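Local coordinates for 5-oxopent-3-ene-1,2,5-tricarboxylate decarboxylase (Exiguobacterium antarcticum B7, PDB 6IYM), which belongs to the fumarylacetoacetate hydrolase family, whose beta-rich fold here forms a two-chain assembly and holds a magnesium ion between carboxylates, at residues N142-V147 and T220-V225; N71-G76 and R227-E232; L121-E126 and T199-E204; D116-L121 and D175-F180. All blocks are in the same frame, centred on the assembly; numbering follows the deposited sequence.

Contact 1: residues N142-V147 and T220-V225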
loop_
_atom_site.group_PDB
_atom_site.type_symbol
_atom_site.label_atom_id
_atom_site.label_comp_id
_atom_site.label_asym_id
_atom_site.label_seq_id
_atom_site.Cartn_x
_atom_site.Cartn_y
_atom_site.Cartn_z
ATOM N N ASN A 142 23.736 -5.121 7.961
ATOM C CA ASN A 142 22.896 -4.111 8.660
ATOM C C ASN A 142 21.409 -4.520 8.677
ATOM O O ASN A 142 20.681 -3.893 9.431
ATOM C CB ASN A 142 23.101 -2.694 8.090
ATOM C CG ASN A 142 22.589 -2.452 6.678
ATOM O OD1 ASN A 142 21.859 -3.241 6.085
ATOM N ND2 ASN A 142 22.961 -1.320 6.114
ATOM N N ALA A 143 20.962 -5.477 7.855
ATOM C CA ALA A 143 19.521 -5.842 7.705
ATOM C C ALA A 143 18.806 -5.825 9.057
ATOM O O ALA A 143 17.896 -4.999 9.236
ATOM C CB ALA A 143 19.370 -7.201 7.091
ATOM N N LEU A 144 19.222 -6.722 9.957
ATOM C CA LEU A 144 18.515 -7.068 11.209
ATOM C C LEU A 144 18.543 -5.867 12.156
ATOM O O LEU A 144 17.640 -5.749 13.038
ATOM C CB LEU A 144 19.172 -8.308 11.821
ATOM C CG LEU A 144 18.906 -9.633 11.110
ATOM C CD1 LEU A 144 19.592 -10.782 11.849
ATOM C CD2 LEU A 144 17.410 -9.901 11.003
ATOM N N GLU A 145 19.507 -4.972 11.945
ATOM C CA GLU A 145 19.585 -3.693 12.682
ATOM C C GLU A 145 18.361 -2.827 12.337
ATOM O O GLU A 145 17.982 -2.005 13.170
ATOM C CB GLU A 145 20.938 -3.018 12.401
ATOM C CG GLU A 145 21.781 -2.853 13.653
ATOM C CD GLU A 145 21.181 -1.920 14.700
ATOM O OE1 GLU A 145 20.481 -0.960 14.303
ATOM O OE2 GLU A 145 21.410 -2.149 15.917
ATOM N N HIS A 146 17.760 -2.992 11.156
ATOM C CA HIS A 146 16.530 -2.246 10.774
ATOM C C HIS A 146 15.239 -2.980 11.208
ATOM O O HIS A 146 14.162 -2.502 10.850
ATOM C CB HIS A 146 16.542 -1.961 9.265
ATOM C CG HIS A 146 17.630 -1.039 8.836
ATOM N ND1 HIS A 146 18.952 -1.462 8.676
ATOM C CD2 HIS A 146 17.603 0.268 8.501
ATOM C CE1 HIS A 146 19.678 -0.442 8.269
ATOM N NE2 HIS A 146 18.879 0.620 8.159
ATOM N N VAL A 147 15.323 -4.114 11.918
ATOM C CA VAL A 147 14.129 -4.919 12.312
ATOM C C VAL A 147 13.805 -4.573 13.774
ATOM O O VAL A 147 14.667 -4.697 14.647
ATOM C CB VAL A 147 14.347 -6.431 12.067
ATOM C CG1 VAL A 147 13.199 -7.277 12.614
ATOM C CG2 VAL A 147 14.540 -6.758 10.590
ATOM N N THR A 220 17.760 -12.143 3.505
ATOM C CA THR A 220 17.652 -12.044 2.016
ATOM C C THR A 220 16.393 -11.266 1.607
ATOM O O THR A 220 16.431 -10.497 0.631
ATOM C CB THR A 220 17.627 -13.428 1.361
ATOM O OG1 THR A 220 18.692 -14.162 1.948
ATOM C CG2 THR A 220 17.791 -13.411 -0.139
ATOM N N ILE A 221 15.269 -11.494 2.285
ATOM C CA ILE A 221 14.026 -10.736 1.986
ATOM C C ILE A 221 14.336 -9.241 2.183
ATOM O O ILE A 221 14.099 -8.479 1.246
ATOM C CB ILE A 221 12.842 -11.232 2.844
ATOM C CG1 ILE A 221 12.321 -12.587 2.347
ATOM C CG2 ILE A 221 11.764 -10.172 2.886
ATOM C CD1 ILE A 221 11.511 -13.347 3.349
ATOM N N LEU A 222 14.872 -8.847 3.338
ATOM C CA LEU A 222 15.174 -7.429 3.674
ATOM C C LEU A 222 16.108 -6.813 2.623
ATOM O O LEU A 222 15.776 -5.740 2.075
ATOM C CB LEU A 222 15.806 -7.379 5.062
ATOM C CG LEU A 222 14.874 -7.710 6.225
ATOM C CD1 LEU A 222 15.687 -7.908 7.500
ATOM C CD2 LEU A 222 13.842 -6.623 6.414
ATOM N N THR A 223 17.222 -7.495 2.341
ATOM C CA THR A 223 18.224 -7.149 1.290
ATOM C C THR A 223 17.542 -6.905 -0.064
ATOM O O THR A 223 17.803 -5.855 -0.684
ATOM C CB THR A 223 19.246 -8.286 1.191
ATOM O OG1 THR A 223 20.120 -8.095 2.312
ATOM C CG2 THR A 223 19.941 -8.322 -0.148
ATOM N N GLU A 224 16.697 -7.832 -0.522
ATOM C CA GLU A 224 16.098 -7.795 -1.883
ATOM C C GLU A 224 14.987 -6.736 -1.965
ATOM O O GLU A 224 14.899 -6.033 -2.980
ATOM C CB GLU A 224 15.538 -9.171 -2.231
ATOM C CG GLU A 224 16.602 -10.195 -2.534
ATOM C CD GLU A 224 17.231 -9.994 -3.896
ATOM O OE1 GLU A 224 16.501 -10.154 -4.906
ATOM O OE2 GLU A 224 18.434 -9.638 -3.944
ATOM N N VAL A 225 14.145 -6.645 -0.941
ATOM C CA VAL A 225 12.940 -5.770 -0.919
ATOM C C VAL A 225 13.391 -4.314 -0.973
ATOM O O VAL A 225 12.747 -3.539 -1.670
ATOM C CB VAL A 225 12.066 -6.069 0.314
ATOM C CG1 VAL A 225 10.958 -5.057 0.509
ATOM C CG2 VAL A 225 11.462 -7.456 0.199
#
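A short helix, 218-225, packs through Leu-222 against Ala-143, Leu-144 and Val-147 in the connection that leads into strand 147-158. The approach is closest at Ala-143 and Leu-222, whose CA atoms are 6.1 Å apart, and no hydrogen bond crosses between the segments. Nearly all of the contact passes through one methyl group, Leu-222 CD1. It lies 3.8 Å from Ala-143 CB and 3.5 Å from Val-147 CG2, the latter tighter than usual van der Waals distance for two carbons; Leu-144 CD2 is a more distant third neighbour at 4.4 Å. The side chains of Val-147 and Leu-222 cross at about a right angle. With its CG beside the backbone N (chi1 -70°), Leu-222 carries CD1 out from the helix into the angle between Ala-143 and Val-147. This is helix packing on the sheet, beside the connection between strands 121-131 and 147-158: Leu-222 also rests on Ile-129 and Ile-131 of the first strand, and Val-147 on Ile-129. The end of this connection is a short 3-10 segment, 144-146, as its i to i+3 backbone bonds attest, among them His-146 N to Ala-143 O at 2.8 Å. The His-146 side chain closes back on the start of the segment, ND1 donating to Asn-142 O at 3.1 Å with an N-H...O angle of 157°. The acceptor lies close to the imidazole plane, whereas the donor stands well above the carbonyl plane, 54° out of it. A weak bond from Glu-145 N reaches this oxygen as well, and Asn-142 OD1 takes a hydrogen bond from Thr-139 N.

Contact 2: residues N71-G76 and R227-E232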
loop_
_atom_site.group_PDB
_atom_site.type_symbol
_atom_site.label_atom_id
_atom_site.label_comp_id
_atom_site.label_asym_id
_atom_site.label_seq_id
_atom_site.Cartn_x
_atom_site.Cartn_y
_atom_site.Cartn_z
ATOM N N ASN A 71 0.636 -0.205 2.910
ATOM C CA ASN A 71 0.158 -1.583 2.654
ATOM C C ASN A 71 1.195 -2.553 3.216
ATOM O O ASN A 71 2.404 -2.256 3.165
ATOM C CB ASN A 71 -0.062 -1.918 1.191
ATOM C CG ASN A 71 -1.149 -1.106 0.522
ATOM O OD1 ASN A 71 -1.582 -0.088 1.034
ATOM N ND2 ASN A 71 -1.547 -1.531 -0.661
ATOM N N VAL A 72 0.710 -3.658 3.769
ATOM C CA VAL A 72 1.535 -4.828 4.181
ATOM C C VAL A 72 2.211 -5.393 2.914
ATOM O O VAL A 72 1.515 -5.667 1.909
ATOM C CB VAL A 72 0.659 -5.881 4.886
ATOM C CG1 VAL A 72 1.467 -7.118 5.237
ATOM C CG2 VAL A 72 0.001 -5.303 6.124
ATOM N N ILE A 73 3.534 -5.485 2.930
ATOM C CA ILE A 73 4.316 -6.026 1.780
ATOM C C ILE A 73 4.385 -7.536 1.938
ATOM O O ILE A 73 4.790 -7.957 3.031
ATOM C CB ILE A 73 5.718 -5.402 1.699
ATOM C CG1 ILE A 73 5.639 -3.874 1.589
ATOM C CG2 ILE A 73 6.499 -6.030 0.557
ATOM C CD1 ILE A 73 6.960 -3.142 1.831
ATOM N N CYS A 74 4.013 -8.283 0.884
ATOM C CA CYS A 74 3.825 -9.751 0.909
ATOM C C CYS A 74 4.700 -10.446 -0.137
ATOM O O CYS A 74 4.721 -10.015 -1.302
ATOM C CB CYS A 74 2.372 -10.107 0.630
ATOM S SG CYS A 74 1.225 -9.515 1.909
ATOM N N VAL A 75 5.361 -11.521 0.289
ATOM C CA VAL A 75 6.186 -12.403 -0.569
ATOM C C VAL A 75 5.280 -13.493 -1.131
ATOM O O VAL A 75 4.392 -13.947 -0.392
ATOM C CB VAL A 75 7.378 -12.971 0.223
ATOM C CG1 VAL A 75 8.203 -13.937 -0.632
ATOM C CG2 VAL A 75 8.248 -11.832 0.739
ATOM N N GLY A 76 5.502 -13.903 -2.383
ATOM C CA GLY A 76 4.776 -15.031 -3.013
ATOM C C GLY A 76 5.304 -16.374 -2.500
ATOM O O GLY A 76 5.782 -16.441 -1.357
ATOM N N ARG A 227 16.041 -2.857 -2.188
ATOM C CA ARG A 227 16.917 -2.462 -3.317
ATOM C C ARG A 227 16.232 -1.366 -4.154
ATOM O O ARG A 227 15.301 -1.691 -4.937
ATOM C CB ARG A 227 17.264 -3.679 -4.179
ATOM C CG ARG A 227 18.717 -4.112 -4.095
ATOM C CD ARG A 227 19.059 -4.949 -5.307
ATOM N NE ARG A 227 19.573 -6.252 -4.926
ATOM C CZ ARG A 227 19.759 -7.263 -5.768
ATOM N NH1 ARG A 227 19.461 -7.126 -7.053
ATOM N NH2 ARG A 227 20.249 -8.408 -5.316
ATOM N N GLY A 228 16.700 -0.121 -4.016
ATOM C CA GLY A 228 16.110 1.064 -4.676
ATOM C C GLY A 228 14.755 1.448 -4.087
ATOM O O GLY A 228 14.125 2.378 -4.627
ATOM N N MET A 229 14.296 0.767 -3.033
ATOM C CA MET A 229 12.994 1.078 -2.365
ATOM C C MET A 229 13.203 1.265 -0.861
ATOM O O MET A 229 13.600 0.284 -0.187
ATOM C CB MET A 229 11.947 -0.012 -2.578
ATOM C CG MET A 229 10.549 0.519 -2.282
ATOM S SD MET A 229 9.265 -0.745 -2.373
ATOM C CE MET A 229 9.699 -1.760 -0.969
ATOM N N THR A 230 12.907 2.461 -0.343
ATOM C CA THR A 230 12.990 2.791 1.106
ATOM C C THR A 230 11.928 2.000 1.885
ATOM O O THR A 230 10.735 2.005 1.474
ATOM C CB THR A 230 12.886 4.304 1.339
ATOM O OG1 THR A 230 14.010 4.919 0.702
ATOM C CG2 THR A 230 12.887 4.694 2.799
ATOM N N LEU A 231 12.364 1.320 2.958
ATOM C CA LEU A 231 11.463 0.716 3.961
ATOM C C LEU A 231 11.244 1.764 5.048
ATOM O O LEU A 231 12.239 2.377 5.471
ATOM C CB LEU A 231 12.086 -0.563 4.518
ATOM C CG LEU A 231 12.388 -1.664 3.498
ATOM C CD1 LEU A 231 12.990 -2.896 4.191
ATOM C CD2 LEU A 231 11.131 -2.039 2.735
ATOM N N GLU A 232 9.999 1.950 5.468
ATOM C CA GLU A 232 9.599 2.880 6.559
ATOM C C GLU A 232 9.514 2.128 7.891
ATOM O O GLU A 232 9.050 1.008 7.906
ATOM C CB GLU A 232 8.238 3.521 6.272
ATOM C CG GLU A 232 8.086 4.063 4.859
ATOM C CD GLU A 232 8.859 5.340 4.554
ATOM O OE1 GLU A 232 9.475 5.896 5.483
ATOM O OE2 GLU A 232 8.846 5.770 3.376
#
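Ile-73 on strand 72-75 and Leu-231 in the irregular segment 227-232 make the nearest backbone approach, yet their CA atoms are 10.1 Å apart, so the segments meet through side chains alone. Ile-73 CD1 is the common point. Met-229 reaches it tip to tip, CE standing 4.2 Å from Ile-73 CD1, and Leu-231 CD2 comes within 4.4 Å of the same methyl. The methionine sends its chain straight out, CG anti to the backbone N (chi1 -162°), then bends at the sulfur (chi3 68°), which swings CE round to the isoleucine. Strand 72-75 runs parallel to 236-238 in the larger mixed sheet, and the 227-232 loop follows helix 218-225 on the way to that neighbouring strand; the contact thus joins a strand of the sheet to the connection leading to its parallel neighbour. The 227-232 loop also meets the second subunit: Met-229 packs on Phe-169 there, and Thr-230 OG1 hydrogen-bonds Asp-175 OD2 of that chain. Because the touching groups are three buried methyls at ordinary distances, cohesion probably comes from apolar burial and dispersion, with no directional bond between the segments.

Contact 3: residues L121-E126 and T199-E204. Unlike the reference sequence in segment 199-204: Glu-204 (reference Gln). With MG (magnesium ion), chain C.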
loop_
_atom_site.group_PDB
_atom_site.type_symbol
_atom_site.label_atom_id
_atom_site.label_comp_id
_atom_site.label_asym_id
_atom_site.label_seq_id
_atom_site.Cartn_x
_atom_site.Cartn_y
_atom_site.Cartn_z
ATOM N N LEU A 121 -12.360 -18.794 -0.718
ATOM C CA LEU A 121 -11.661 -18.126 0.401
ATOM C C LEU A 121 -10.646 -19.093 1.033
ATOM O O LEU A 121 -11.028 -20.267 1.306
ATOM C CB LEU A 121 -12.685 -17.695 1.430
ATOM C CG LEU A 121 -12.097 -16.874 2.569
ATOM C CD1 LEU A 121 -11.483 -15.594 2.026
ATOM C CD2 LEU A 121 -13.169 -16.579 3.590
ATOM N N ASP A 122 -9.409 -18.636 1.254
ATOM C CA ASP A 122 -8.289 -19.506 1.694
ATOM C C ASP A 122 -7.474 -18.780 2.749
ATOM O O ASP A 122 -7.588 -17.535 2.799
ATOM C CB ASP A 122 -7.418 -19.932 0.508
ATOM C CG ASP A 122 -6.666 -21.245 0.687
ATOM O OD1 ASP A 122 -6.764 -21.844 1.782
ATOM O OD2 ASP A 122 -5.911 -21.619 -0.244
ATOM N N TYR A 123 -6.710 -19.558 3.540
ATOM C CA TYR A 123 -5.793 -19.109 4.609
ATOM C C TYR A 123 -4.338 -19.155 4.096
ATOM O O TYR A 123 -3.988 -19.909 3.146
ATOM C CB TYR A 123 -5.948 -19.975 5.865
ATOM C CG TYR A 123 -5.819 -21.452 5.581
ATOM C CD1 TYR A 123 -4.597 -22.090 5.588
ATOM C CD2 TYR A 123 -6.922 -22.194 5.196
ATOM C CE1 TYR A 123 -4.482 -23.437 5.278
ATOM C CE2 TYR A 123 -6.825 -23.538 4.869
ATOM C CZ TYR A 123 -5.595 -24.161 4.895
ATOM O OH TYR A 123 -5.499 -25.478 4.531
ATOM N N GLU A 124 -3.464 -18.408 4.764
ATOM C CA GLU A 124 -1.980 -18.523 4.621
ATOM C C GLU A 124 -1.352 -17.998 5.912
ATOM O O GLU A 124 -1.408 -16.785 6.139
ATOM C CB GLU A 124 -1.423 -17.704 3.451
ATOM C CG GLU A 124 -1.800 -18.208 2.069
ATOM C CD GLU A 124 -1.057 -17.580 0.884
ATOM O OE1 GLU A 124 -1.313 -18.020 -0.241
ATOM O OE2 GLU A 124 -0.278 -16.617 1.081
ATOM N N GLY A 125 -0.793 -18.887 6.725
ATOM C CA GLY A 125 -0.118 -18.501 7.977
ATOM C C GLY A 125 1.278 -18.035 7.688
ATOM O O GLY A 125 1.949 -18.692 6.855
ATOM N N GLU A 126 1.710 -16.920 8.279
ATOM C CA GLU A 126 2.988 -16.266 7.838
ATOM C C GLU A 126 3.717 -15.550 8.984
ATOM O O GLU A 126 3.055 -14.927 9.861
ATOM C CB GLU A 126 2.701 -15.292 6.698
ATOM C CG GLU A 126 2.081 -15.926 5.462
ATOM C CD GLU A 126 2.187 -15.147 4.140
ATOM O OE1 GLU A 126 2.973 -14.158 4.077
ATOM O OE2 GLU A 126 1.532 -15.578 3.141
ATOM N N THR A 199 -0.788 -23.831 10.969
ATOM C CA THR A 199 -2.201 -23.425 10.851
ATOM C C THR A 199 -3.123 -24.607 11.134
ATOM O O THR A 199 -2.947 -25.672 10.517
ATOM C CB THR A 199 -2.448 -22.829 9.474
ATOM O OG1 THR A 199 -1.392 -21.887 9.335
ATOM C CG2 THR A 199 -3.806 -22.181 9.362
ATOM N N ARG A 200 -4.083 -24.395 12.014
ATOM C CA ARG A 200 -5.222 -25.324 12.228
ATOM C C ARG A 200 -6.490 -24.658 11.702
ATOM O O ARG A 200 -6.620 -23.424 11.857
ATOM C CB ARG A 200 -5.342 -25.708 13.700
ATOM C CG ARG A 200 -4.207 -26.608 14.156
ATOM C CD ARG A 200 -4.241 -26.979 15.617
ATOM N NE ARG A 200 -3.047 -27.771 15.866
ATOM C CZ ARG A 200 -2.947 -29.082 15.737
ATOM N NH1 ARG A 200 -3.998 -29.802 15.388
ATOM N NH2 ARG A 200 -1.783 -29.673 15.951
ATOM N N VAL A 201 -7.330 -25.442 11.035
ATOM C CA VAL A 201 -8.708 -25.044 10.644
ATOM C C VAL A 201 -9.657 -25.982 11.390
ATOM O O VAL A 201 -9.518 -27.215 11.240
ATOM C CB VAL A 201 -8.899 -25.069 9.112
ATOM C CG1 VAL A 201 -10.358 -24.842 8.703
ATOM C CG2 VAL A 201 -7.979 -24.053 8.436
ATOM N N ASN A 202 -10.519 -25.414 12.223
ATOM C CA ASN A 202 -11.435 -26.180 13.104
ATOM C C ASN A 202 -10.650 -27.255 13.848
ATOM O O ASN A 202 -11.205 -28.334 14.040
ATOM C CB ASN A 202 -12.550 -26.800 12.264
ATOM C CG ASN A 202 -13.289 -25.705 11.543
ATOM O OD1 ASN A 202 -13.439 -24.629 12.124
ATOM N ND2 ASN A 202 -13.733 -25.964 10.313
ATOM N N GLY A 203 -9.397 -26.994 14.221
ATOM C CA GLY A 203 -8.626 -27.964 15.014
ATOM C C GLY A 203 -7.794 -28.908 14.162
ATOM O O GLY A 203 -6.873 -29.496 14.721
ATOM N N GLU A 204 -8.060 -29.043 12.864
ATOM C CA GLU A 204 -7.261 -29.936 11.981
ATOM C C GLU A 204 -5.955 -29.227 11.561
ATOM O O GLU A 204 -6.022 -28.143 10.956
ATOM C CB GLU A 204 -8.033 -30.356 10.735
ATOM C CG GLU A 204 -7.241 -31.303 9.847
ATOM C CD GLU A 204 -7.889 -31.750 8.543
ATOM O OE1 GLU A 204 -8.523 -30.906 7.864
ATOM O OE2 GLU A 204 -7.729 -32.953 8.189
HETATM MG MG MG C . 0.996 -15.073 1.305
#
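Packing between two beta sheets brings Tyr-123 against Val-201 and Thr-199: strand 121-131 belongs to the large mixed sheet, strand 196-201 to the five-stranded one, and no hydrogen bond joins the segments directly. Val-201 CG2 sits over one face of the tyrosine ring in a CH-pi contact, 4.1 Å from the centroid and 25° off the normal. Thr-199 CG2 approaches the ring obliquely, 3.9 Å from Tyr-123 CD1. On the opposite face Asp-122 OD1 lies 3.4 Å above the ring plane, shifted toward the rim, and the same oxygen accepts from Tyr-123 N at 2.9 Å. Tyr-123 CG occupies the crowded position between N and the carbonyl carbon (chi1 53°), which carries the ring toward the other sheet; its OH is hydrogen-bonded to Gly-244 O. Nearby, Gly-125 CA is 3.9 Å from Thr-199 OG1, and Gln-207 OE1 bridges the sheets by hydrogen bonds to both Thr-199 OG1 and Gly-125 N. Beyond Val-201 the chain reverses through a type I' turn into strand 204-210, a hairpin braced by Arg-200 NH1, which donates to Gly-203 O in the guanidinium plane. Glu-124 and Glu-126 leave the strand away from this interface to hold the magnesium ion, together with Asp-155. A salt bridge from Arg-159 to Glu-124 OE1 probably steadies the first carboxylate. Glu-124 OE2 and Glu-126 OE2 each bind the magnesium ion at 2.0 Å, which brings these two oxygens to 2.9 Å from each other.

Contact 4: residues D116-L121 and D175-F180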
loop_
_atom_site.group_PDB
_atom_site.type_symbol
_atom_site.label_atom_id
_atom_site.label_comp_id
_atom_site.label_asym_id
_atom_site.label_seq_id
_atom_site.Cartn_x
_atom_site.Cartn_y
_atom_site.Cartn_z
ATOM N N ASP A 116 -20.822 -13.194 -1.546
ATOM C CA ASP A 116 -21.122 -12.563 -2.870
ATOM C C ASP A 116 -19.856 -12.429 -3.733
ATOM O O ASP A 116 -19.974 -12.487 -4.981
ATOM C CB ASP A 116 -21.790 -11.190 -2.737
ATOM C CG ASP A 116 -21.165 -10.253 -1.710
ATOM O OD1 ASP A 116 -20.136 -10.637 -1.088
ATOM O OD2 ASP A 116 -21.713 -9.139 -1.533
ATOM N N LEU A 117 -18.670 -12.239 -3.142
ATOM C CA LEU A 117 -17.459 -11.916 -3.957
ATOM C C LEU A 117 -16.587 -13.147 -4.169
ATOM O O LEU A 117 -15.881 -13.147 -5.193
ATOM C CB LEU A 117 -16.672 -10.778 -3.294
ATOM C CG LEU A 117 -17.508 -9.559 -2.900
ATOM C CD1 LEU A 117 -16.635 -8.395 -2.450
ATOM C CD2 LEU A 117 -18.397 -9.107 -4.053
ATOM N N THR A 118 -16.607 -14.121 -3.241
ATOM C CA THR A 118 -15.684 -15.290 -3.232
ATOM C C THR A 118 -16.428 -16.593 -2.919
ATOM O O THR A 118 -17.274 -16.573 -1.993
ATOM C CB THR A 118 -14.610 -15.238 -2.129
ATOM O OG1 THR A 118 -14.354 -13.917 -1.665
ATOM C CG2 THR A 118 -13.322 -15.859 -2.612
ATOM N N GLN A 119 -16.075 -17.681 -3.613
ATOM C CA GLN A 119 -16.374 -19.070 -3.158
ATOM C C GLN A 119 -15.072 -19.877 -3.076
ATOM O O GLN A 119 -15.168 -21.094 -2.992
ATOM C CB GLN A 119 -17.400 -19.755 -4.071
ATOM C CG GLN A 119 -18.752 -19.051 -4.126
ATOM C CD GLN A 119 -19.508 -19.084 -2.823
ATOM O OE1 GLN A 119 -20.014 -18.065 -2.344
ATOM N NE2 GLN A 119 -19.606 -20.267 -2.244
ATOM N N GLN A 120 -13.902 -19.221 -3.113
ATOM C CA GLN A 120 -12.582 -19.872 -2.906
ATOM C C GLN A 120 -11.768 -19.089 -1.868
ATOM O O GLN A 120 -10.615 -18.765 -2.134
ATOM C CB GLN A 120 -11.881 -20.033 -4.245
ATOM C CG GLN A 120 -12.685 -20.854 -5.259
ATOM C CD GLN A 120 -11.823 -21.232 -6.432
ATOM O OE1 GLN A 120 -10.954 -20.472 -6.861
ATOM N NE2 GLN A 120 -12.003 -22.443 -6.919
ATOM N N LEU A 121 -12.360 -18.794 -0.718
ATOM C CA LEU A 121 -11.661 -18.126 0.401
ATOM C C LEU A 121 -10.646 -19.093 1.033
ATOM O O LEU A 121 -11.028 -20.267 1.306
ATOM C CB LEU A 121 -12.685 -17.695 1.430
ATOM C CG LEU A 121 -12.097 -16.874 2.569
ATOM C CD1 LEU A 121 -11.483 -15.594 2.026
ATOM C CD2 LEU A 121 -13.169 -16.579 3.590
ATOM N N ASP A 175 -12.032 -6.284 3.123
ATOM C CA ASP A 175 -12.093 -6.033 4.579
ATOM C C ASP A 175 -12.083 -7.403 5.306
ATOM O O ASP A 175 -12.846 -8.294 4.919
ATOM C CB ASP A 175 -13.295 -5.161 4.962
ATOM C CG ASP A 175 -13.301 -3.751 4.345
ATOM O OD1 ASP A 175 -12.304 -3.351 3.681
ATOM O OD2 ASP A 175 -14.312 -3.067 4.493
ATOM N N GLY A 176 -11.235 -7.566 6.321
ATOM C CA GLY A 176 -11.142 -8.786 7.141
ATOM C C GLY A 176 -9.987 -9.679 6.728
ATOM O O GLY A 176 -9.647 -10.571 7.524
ATOM N N PHE A 177 -9.356 -9.439 5.570
ATOM C CA PHE A 177 -8.413 -10.408 4.951
ATOM C C PHE A 177 -6.988 -10.312 5.527
ATOM O O PHE A 177 -6.078 -10.940 4.922
ATOM C CB PHE A 177 -8.395 -10.242 3.437
ATOM C CG PHE A 177 -9.505 -10.948 2.703
ATOM C CD1 PHE A 177 -10.716 -11.212 3.309
ATOM C CD2 PHE A 177 -9.339 -11.294 1.378
ATOM C CE1 PHE A 177 -11.733 -11.857 2.611
ATOM C CE2 PHE A 177 -10.349 -11.938 0.676
ATOM C CZ PHE A 177 -11.548 -12.221 1.301
ATOM N N CYS A 178 -6.740 -9.581 6.622
ATOM C CA CYS A 178 -5.368 -9.521 7.194
ATOM C C CYS A 178 -5.375 -9.526 8.721
ATOM O O CYS A 178 -4.979 -8.549 9.361
ATOM C CB CYS A 178 -4.604 -8.324 6.626
ATOM S SG CYS A 178 -2.814 -8.514 6.797
ATOM N N PRO A 179 -5.712 -10.670 9.367
ATOM C CA PRO A 179 -5.373 -10.901 10.763
ATOM C C PRO A 179 -3.903 -10.599 11.010
ATOM O O PRO A 179 -3.071 -11.024 10.214
ATOM C CB PRO A 179 -5.584 -12.406 10.958
ATOM C CG PRO A 179 -6.717 -12.697 9.997
ATOM C CD PRO A 179 -6.430 -11.818 8.798
ATOM N N PHE A 180 -3.633 -9.894 12.100
ATOM C CA PHE A 180 -2.295 -9.395 12.459
ATOM C C PHE A 180 -2.179 -9.417 13.975
ATOM O O PHE A 180 -2.973 -8.765 14.629
ATOM C CB PHE A 180 -2.118 -8.008 11.845
ATOM C CG PHE A 180 -0.868 -7.265 12.239
ATOM C CD1 PHE A 180 0.360 -7.892 12.228
ATOM C CD2 PHE A 180 -0.896 -5.884 12.428
ATOM C CE1 PHE A 180 1.509 -7.179 12.535
ATOM C CE2 PHE A 180 0.262 -5.166 12.694
ATOM C CZ PHE A 180 1.456 -5.820 12.792
#
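The ring of Phe-177 is the one part of segment 175-180 that touches 116-121, where it meets Leu-121 and Thr-118. Asp-175 comes first: its carboxylate makes a salt bridge with Arg-136 of the second subunit, while its backbone O takes a hydrogen bond from His-114 NE2. Gly-176 follows with a positive phi (100°); at its backbone angles a side chain would be pressed against the carbonyl O of the preceding residue, which calls for glycine. Phe-177 then carries its ring away from its own backbone, CG lying beside the backbone N (chi1 -83°), and the far end of the ring does the touching. Leu-121 CD1 is 3.5 Å from Phe-177 CZ and 3.8 Å from Phe-177 CE1, approaching obliquely as the two side chains pass at a slant. The leucine has CG anti to the backbone N (chi1 -174°), which extends its side chain until CD1 reaches the ring end. Thr-118 OG1 stands at the ring edge, near its plane, 4.4 Å from Phe-177 CZ. The backbone O of Phe-177 accepts a hydrogen bond from Lys-99 NZ; strand 178-186 then begins at Cys-178, and Pro-179 packs on Leu-271 and Asn-273 of strand 269-276. Leu-121 also touches Val-156 of the larger sheet and Val-275 of the five-stranded one, so the ring end packs where the two sheets come together. Since a methyl and aromatic carbons make the closest approach, and the threonine oxygen is only a distant neighbour, cohesion across the contact is chiefly hydrophobic, with no hydrogen bond between the segments.

Overall arrangement
Contacts 1 and 2 have centres about 11 Å apart and touch directly, Val-225 CG1 lying 3.8 Å from Leu-231 CD2, so helix 218-225 and the loop after it pack against each other. Contacts 3 and 4 share Leu-121, and their centres are about 13 Å apart. The centres of contacts 1 and 3 are about 28 Å apart, on opposite sides of the chain's centre, but contact 2 comes within about 5 Å of contact 3 and about 4 Å of contact 4 at nearest atoms. Contact 3 supplies two magnesium ligands; the side chains of Ile-73 in contact 2 and Phe-177 in contact 4 each lie about 11 Å from the ion. Contacts 1, 2 and 4 touch the second subunit, whereas contact 3 does not.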